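Local coordinates for DNR protein (Pseudomonas aeruginosa, PDB 2Z69), which is the nitric-oxide-responsive regulator of dissimilative nitrate respiration, probably a DNA-binding transcription factor, represented here by its sensor domain, at residues K65-T70 with V100-A105. Numbering follows the deposited sequence.
Sequences KIYRLT and VATAQA
Two flat groups of strand 63-69, the Tyr67 ring and the Arg68 guanidinium, are each covered on one face by the chain at 100-105. Over the ring stands Thr102, its CB 4.2 Å from the Tyr67 ring centroid and displaced toward the rim, a CH-pi contact; Thr102 CG2 reaches on to the phenol end. Tyr67 CG sits between its backbone N and carbonyl carbon (chi1 63°), which starts the ring on its way over the neighbouring strand. Above one face of the Arg68 guanidinium, again toward its rim, lies Val100 O, which also approaches Arg68 CG at 3.3 Å. On the same face of the sheet as the ring, the extended side chains of Lys65 and Gln104 lie side by side, pointing the same way.

The backbones that carry these groups pair in antiparallel fashion. Lys65 with Gln104 and Tyr67 with Thr102 are hydrogen-bonded pairs, whose four N-H...O bonds include a nearly straight one of 2.9 Å from Thr102 N to Tyr67 O. The non-hydrogen-bonded pair Ile66-Ala103 between them turns its side chains to the other face, where Ile66 CG2 meets Ala101 CB at 3.8 Å. Where the strand pairing ends, a water donates to Tyr67 O and accepts from Leu69 N and Thr102 OG1, bridging the chains.

Both segments belong to the cyclic nucleotide-binding, cupin-type beta barrel. Strands 45-47 and 75-82 flank the pair; Gln49 N hydrogen-bonds to Thr102 OG1, and Glu75 forms a salt bridge with Lys65. On the Ile66 face, Phe87 of strand 86-87 packs against Ile66 and Ala103. Leu151 of the second subunit packs on Ile66, Val100 and Ala101, and its Ile145 O accepts a hydrogen bond from Arg68 NH2.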
loop_
_atom_site.group_PDB
_atom_site.type_symbol
_atom_site.label_atom_id
_atom_site.label_comp_id
_atom_site.label_asym_id
_atom_site.label_seq_id
_atom_site.Cartn_x
_atom_site.Cartn_y
_atom_site.Cartn_z
ATOM N N LYS B 65 -10.955 14.511 18.492
ATOM C CA LYS B 65 -10.965 15.262 17.246
ATOM C C LYS B 65 -9.540 15.429 16.704
ATOM O O LYS B 65 -8.556 15.559 17.479
ATOM C CB LYS B 65 -11.662 16.623 17.393
ATOM C CG LYS B 65 -10.912 17.656 18.246
ATOM C CD LYS B 65 -11.457 19.059 17.995
ATOM C CE LYS B 65 -10.790 20.045 18.964
ATOM N NZ LYS B 65 -11.230 21.497 18.835
ATOM N N ILE B 66 -9.411 15.430 15.379
ATOM C CA ILE B 66 -8.080 15.501 14.755
ATOM C C ILE B 66 -8.025 16.686 13.780
ATOM O O ILE B 66 -8.850 16.786 12.899
ATOM C CB ILE B 66 -7.719 14.123 14.047
ATOM C CG1 ILE B 66 -7.822 12.973 15.077
ATOM C CG2 ILE B 66 -6.345 14.193 13.347
ATOM C CD1 ILE B 66 -7.300 11.693 14.618
ATOM N N TYR B 67 -7.049 17.575 13.948
ATOM C CA TYR B 67 -6.992 18.858 13.230
ATOM C C TYR B 67 -5.560 19.362 13.037
ATOM O O TYR B 67 -4.676 18.995 13.809
ATOM C CB TYR B 67 -7.775 19.949 13.997
ATOM C CG TYR B 67 -7.221 20.282 15.392
ATOM C CD1 TYR B 67 -7.590 19.534 16.485
ATOM C CD2 TYR B 67 -6.335 21.360 15.599
ATOM C CE1 TYR B 67 -7.107 19.808 17.759
ATOM C CE2 TYR B 67 -5.850 21.654 16.890
ATOM C CZ TYR B 67 -6.259 20.857 17.960
ATOM O OH TYR B 67 -5.834 21.080 19.248
ATOM N N ARG B 68 -5.328 20.210 12.032
ATOM C CA ARG B 68 -4.079 20.969 11.963
ATOM C C ARG B 68 -4.365 22.452 12.236
ATOM O O ARG B 68 -5.308 23.043 11.663
ATOM C CB ARG B 68 -3.416 20.876 10.584
ATOM C CG ARG B 68 -3.285 19.475 9.973
ATOM C CD ARG B 68 -3.433 19.569 8.448
ATOM N NE ARG B 68 -2.833 18.450 7.714
ATOM C CZ ARG B 68 -1.798 18.565 6.879
ATOM N NH1 ARG B 68 -1.228 19.743 6.659
ATOM N NH2 ARG B 68 -1.322 17.499 6.255
ATOM N N LEU B 69 -3.530 23.055 13.083
ATOM C CA LEU B 69 -3.620 24.468 13.387
ATOM C C LEU B 69 -2.839 25.236 12.347
ATOM O O LEU B 69 -1.714 24.867 11.989
ATOM C CB LEU B 69 -3.095 24.746 14.785
ATOM N N THR B 70 -3.454 26.293 11.837
ATOM C CA THR B 70 -2.876 27.076 10.771
ATOM C C THR B 70 -2.020 28.220 11.361
ATOM O O THR B 70 -2.168 28.560 12.537
ATOM C CB THR B 70 -3.979 27.623 9.805
ATOM O OG1 THR B 70 -4.602 28.793 10.363
ATOM C CG2 THR B 70 -5.034 26.524 9.499
ATOM N N VAL B 100 1.357 14.631 11.528
ATOM C CA VAL B 100 1.005 15.761 10.660
ATOM C C VAL B 100 -0.271 16.496 11.128
ATOM O O VAL B 100 -0.775 17.356 10.413
ATOM C CB VAL B 100 0.756 15.248 9.221
ATOM C CG1 VAL B 100 2.034 14.713 8.608
ATOM C CG2 VAL B 100 -0.285 14.139 9.256
ATOM N N ALA B 101 -0.807 16.124 12.291
ATOM C CA ALA B 101 -1.987 16.764 12.894
ATOM C C ALA B 101 -1.967 16.519 14.403
ATOM O O ALA B 101 -1.165 15.717 14.876
ATOM C CB ALA B 101 -3.288 16.184 12.294
ATOM N N THR B 102 -2.882 17.168 15.130
ATOM C CA THR B 102 -3.028 17.046 16.592
ATOM C C THR B 102 -4.314 16.294 16.834
ATOM O O THR B 102 -5.267 16.467 16.094
ATOM C CB THR B 102 -3.182 18.477 17.198
ATOM O OG1 THR B 102 -1.990 19.232 16.938
ATOM C CG2 THR B 102 -3.477 18.479 18.660
ATOM N N ALA B 103 -4.344 15.479 17.880
ATOM C CA ALA B 103 -5.543 14.705 18.258
ATOM C C ALA B 103 -5.831 15.102 19.692
ATOM O O ALA B 103 -4.929 15.041 20.539
ATOM C CB ALA B 103 -5.266 13.228 18.176
ATOM N N GLN B 104 -7.070 15.525 19.953
ATOM C CA GLN B 104 -7.466 16.065 21.257
ATOM C C GLN B 104 -8.753 15.411 21.698
ATOM O O GLN B 104 -9.688 15.301 20.913
ATOM C CB GLN B 104 -7.689 17.592 21.173
ATOM C CG GLN B 104 -7.917 18.293 22.547
ATOM C CD GLN B 104 -8.032 19.825 22.429
ATOM O OE1 GLN B 104 -7.679 20.575 23.340
ATOM N NE2 GLN B 104 -8.489 20.271 21.313
ATOM N N ALA B 105 -8.832 15.010 22.955
ATOM C CA ALA B 105 -10.054 14.422 23.482
ATOM C C ALA B 105 -11.083 15.534 23.640
ATOM O O ALA B 105 -10.772 16.606 24.164
ATOM C CB ALA B 105 -9.780 13.756 24.820
HETATM O O HOH W 1 -2.307 20.765 14.779
#